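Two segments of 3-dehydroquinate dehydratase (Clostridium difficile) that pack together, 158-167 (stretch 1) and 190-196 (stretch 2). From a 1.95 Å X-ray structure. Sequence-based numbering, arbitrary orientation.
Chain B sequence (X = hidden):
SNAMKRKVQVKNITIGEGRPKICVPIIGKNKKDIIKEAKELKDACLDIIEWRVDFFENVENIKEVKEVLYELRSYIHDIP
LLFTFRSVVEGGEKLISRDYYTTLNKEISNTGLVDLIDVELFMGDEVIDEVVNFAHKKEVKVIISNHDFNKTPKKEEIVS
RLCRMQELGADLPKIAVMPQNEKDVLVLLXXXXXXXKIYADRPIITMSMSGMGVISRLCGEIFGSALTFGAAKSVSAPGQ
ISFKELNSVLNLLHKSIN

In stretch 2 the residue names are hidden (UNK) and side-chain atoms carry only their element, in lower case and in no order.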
# COMPACT_ATOMS: atom_id res chain seq x y z
N ILE B 158 -15.42 -9.16 12.29
CA ILE B 158 -14.10 -9.67 11.88
C ILE B 158 -13.29 -10.05 13.14
O ILE B 158 -12.76 -11.17 13.25
CB ILE B 158 -13.35 -8.65 11.02
CG1 ILE B 158 -14.09 -8.44 9.69
CG2 ILE B 158 -11.91 -9.12 10.72
CD1 ILE B 158 -13.57 -7.27 8.89
N VAL B 159 -13.24 -9.14 14.12
CA VAL B 159 -12.53 -9.42 15.36
C VAL B 159 -13.12 -10.65 16.08
O VAL B 159 -12.37 -11.46 16.62
CB VAL B 159 -12.49 -8.19 16.31
CG1 VAL B 159 -11.93 -8.58 17.69
CG2 VAL B 159 -11.67 -7.05 15.70
N SER B 160 -14.45 -10.80 16.06
CA SER B 160 -15.10 -11.92 16.74
C SER B 160 -14.72 -13.26 16.10
O SER B 160 -14.50 -14.26 16.80
CB SER B 160 -16.66 -11.76 16.83
OG SER B 160 -17.31 -11.95 15.57
N ARG B 161 -14.60 -13.29 14.78
CA ARG B 161 -14.21 -14.51 14.09
C ARG B 161 -12.75 -14.85 14.36
O ARG B 161 -12.42 -15.99 14.63
CB ARG B 161 -14.47 -14.41 12.60
CG ARG B 161 -15.93 -14.31 12.30
CD ARG B 161 -16.22 -14.44 10.85
NE ARG B 161 -17.57 -14.00 10.59
CZ ARG B 161 -18.10 -13.82 9.39
NH1 ARG B 161 -17.39 -14.07 8.30
NH2 ARG B 161 -19.34 -13.40 9.28
N LEU B 162 -11.89 -13.84 14.31
CA LEU B 162 -10.46 -14.06 14.59
C LEU B 162 -10.26 -14.55 16.04
O LEU B 162 -9.44 -15.44 16.29
CB LEU B 162 -9.65 -12.79 14.31
CG LEU B 162 -9.59 -12.34 12.84
CD1 LEU B 162 -8.99 -10.93 12.71
CD2 LEU B 162 -8.82 -13.37 11.99
N CYS B 163 -11.01 -13.97 16.98
CA CYS B 163 -10.96 -14.43 18.38
C CYS B 163 -11.44 -15.89 18.49
O CYS B 163 -10.86 -16.69 19.24
CB CYS B 163 -11.79 -13.53 19.30
SG CYS B 163 -11.07 -11.92 19.56
N ARG B 164 -12.49 -16.24 17.76
CA ARG B 164 -12.99 -17.61 17.80
C ARG B 164 -11.92 -18.60 17.28
O ARG B 164 -11.74 -19.72 17.84
CB ARG B 164 -14.30 -17.75 17.01
CG ARG B 164 -14.95 -19.14 17.09
CD ARG B 164 -15.23 -19.58 18.53
NE ARG B 164 -15.66 -20.97 18.59
CZ ARG B 164 -15.55 -21.75 19.67
NH1 ARG B 164 -15.97 -23.01 19.62
NH2 ARG B 164 -15.01 -21.29 20.79
N MET B 165 -11.19 -18.17 16.25
CA MET B 165 -10.11 -18.98 15.68
C MET B 165 -9.01 -19.21 16.72
O MET B 165 -8.46 -20.30 16.81
CB MET B 165 -9.56 -18.33 14.43
CG MET B 165 -10.54 -18.34 13.26
SD MET B 165 -9.96 -17.21 12.03
CE MET B 165 -11.12 -17.45 10.70
N GLN B 166 -8.70 -18.18 17.51
CA GLN B 166 -7.74 -18.37 18.61
C GLN B 166 -8.27 -19.37 19.62
O GLN B 166 -7.54 -20.27 20.07
CB GLN B 166 -7.43 -17.05 19.32
CG GLN B 166 -6.58 -16.11 18.52
CD GLN B 166 -6.08 -14.93 19.36
OE1 GLN B 166 -5.01 -14.40 19.12
NE2 GLN B 166 -6.86 -14.54 20.37
N GLU B 167 -9.55 -19.23 19.98
CA GLU B 167 -10.17 -20.13 20.96
C GLU B 167 -10.15 -21.58 20.49
O GLU B 167 -10.04 -22.50 21.30
CB GLU B 167 -11.60 -19.69 21.29
CG GLU B 167 -11.70 -18.34 22.01
CD GLU B 167 -13.13 -17.81 22.10
OE1 GLU B 167 -14.08 -18.53 21.69
OE2 GLU B 167 -13.30 -16.65 22.56
N UNK B 190 -8.56 -1.73 9.68
CA UNK B 190 -8.86 -1.29 11.05
C UNK B 190 -9.07 -2.49 12.01
O UNK B 190 -8.57 -2.50 13.15
o UNK B 190 -12.06 1.57 13.53
c UNK B 190 -11.81 0.87 12.53
c UNK B 190 -10.45 0.18 12.46
c UNK B 190 -10.12 -0.41 11.06
o UNK B 190 -12.63 0.68 11.59
N UNK B 191 -9.83 -3.47 11.54
CA UNK B 191 -10.09 -4.70 12.29
C UNK B 191 -8.79 -5.45 12.53
O UNK B 191 -8.53 -5.92 13.63
c UNK B 191 -11.08 -5.58 11.54
N UNK B 192 -7.96 -5.53 11.49
CA UNK B 192 -6.66 -6.19 11.59
C UNK B 192 -5.81 -5.58 12.71
O UNK B 192 -5.28 -6.30 13.56
c UNK B 192 -4.49 -6.70 10.37
o UNK B 192 -6.61 -6.71 9.19
c UNK B 192 -5.87 -6.08 10.26
N UNK B 193 -5.72 -4.26 12.72
CA UNK B 193 -4.86 -3.61 13.70
C UNK B 193 -5.44 -3.66 15.12
O UNK B 193 -4.68 -3.78 16.09
c UNK B 193 -3.38 -1.61 14.09
c UNK B 193 -4.54 -2.18 13.29
n UNK B 193 -2.19 -2.20 13.94
o UNK B 193 -3.57 -0.70 14.85
N UNK B 194 -6.75 -3.57 15.23
CA UNK B 194 -7.40 -3.69 16.55
C UNK B 194 -7.13 -5.08 17.14
O UNK B 194 -6.79 -5.21 18.32
c UNK B 194 -8.89 -3.42 16.44
c UNK B 194 -9.64 -3.54 17.76
o UNK B 194 -11.98 -3.61 18.20
o UNK B 194 -11.21 -1.83 17.14
c UNK B 194 -11.05 -2.95 17.69
N UNK B 195 -7.25 -6.11 16.30
CA UNK B 195 -6.97 -7.47 16.72
C UNK B 195 -5.49 -7.57 17.12
O UNK B 195 -5.16 -8.03 18.21
c UNK B 195 -7.14 -9.91 15.94
c UNK B 195 -7.82 -12.05 17.53
c UNK B 195 -7.27 -8.44 15.58
s UNK B 195 -8.45 -10.43 17.07
N UNK B 196 -4.61 -7.12 16.22
CA UNK B 196 -3.18 -7.15 16.46
C UNK B 196 -2.80 -6.50 17.78
O UNK B 196 -2.03 -7.06 18.57
c UNK B 196 -0.95 -6.45 15.40
c UNK B 196 1.16 -7.56 14.95
c UNK B 196 -0.22 -7.52 14.88
c UNK B 196 1.13 -5.43 16.09
c UNK B 196 1.85 -6.52 15.56
c UNK B 196 -0.26 -5.41 16.00
c UNK B 196 -2.45 -6.41 15.30

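Both stretches are helical, and their axes approach to 9.7 Å at an angle of 43° between their N-to-C directions.

Position 190 has five side-chain atoms, three carbons and two oxygens. The chain is unbranched up to its third carbon, which carries both oxygens. That is a carboxylate on a two-carbon spacer. The side chain is out of reach of stretch 1. The residue is Glu 190.

Position 191 has one side-chain carbon and nothing beyond it. This carbon, CB, points toward stretch 1 and lies 3.7 Å from CG2 of Ile 158. It is also 4.5 Å from CG2 of Val 159. The same CG2 of Val 159 lies 3.9 Å from the backbone O of position 191. A single carbon means Ala 191. Its CB packs directly against the methyl group of Ile 158 CG2.

Position 192 has three side-chain atoms. The first carbon branches at once to one oxygen and one carbon. The CA-to-CB bond points away from stretch 1, and the side chain makes no contact there. A branch of this kind at CB identifies Thr 192. Its hydroxyl is hydrogen-bonded to a residue adjoining one of the stretches.

Position 193 has two carbons, the second carrying one oxygen and one nitrogen. This is a carboxamide placed directly after CB. It is buried but out of reach of stretch 1. The residue is Asn 193, and its amide nitrogen is hydrogen-bonded elsewhere in the structure.

Position 194 repeats the pattern of position 190, with three carbons and two oxygens on the last. Here CB points toward stretch 1. One carboxylate oxygen lies 4.3 Å from CG2 of Val 159, a loose contact with a methyl group. The residue is Glu 194. Both of its carboxylate oxygens are hydrogen-bonded elsewhere in the structure.

Position 195 has four side-chain atoms in an unbranched line: two carbons, a sulfur and a final carbon. The sulfur is 4.0 Å from CG1 of Val 159. The terminal carbon lies 3.8 Å from CB of Leu 162, and it is equally 3.8 Å from SG of Cys 163 and from CD of Gln 166. A thioether identifies Met 195. Its chi1 is t, chi2 p and chi3 t.

Position 196 has one carbon followed by a ring of six carbons. The ring carries no oxygen, which excludes tyrosine. It is exposed and out of reach of stretch 1. The residue is Phe 196.

The contact is mainly apolar and buries 349 Å², both sides summed. Met 195 is its centre and has the largest covered area. Its side chain fits as a knob among Val 159, Leu 162, Cys 163 and Gln 166, with CE reaching the last three. One turn earlier, Ala 191 packs on Ile 158 and Val 159. Val 159 thus touches both Ala 191 and Met 195. No hydrogen bond crosses between the stretches, so shape and apolar packing hold this contact.

Stretch 2, residues 190-196: EATNEMF
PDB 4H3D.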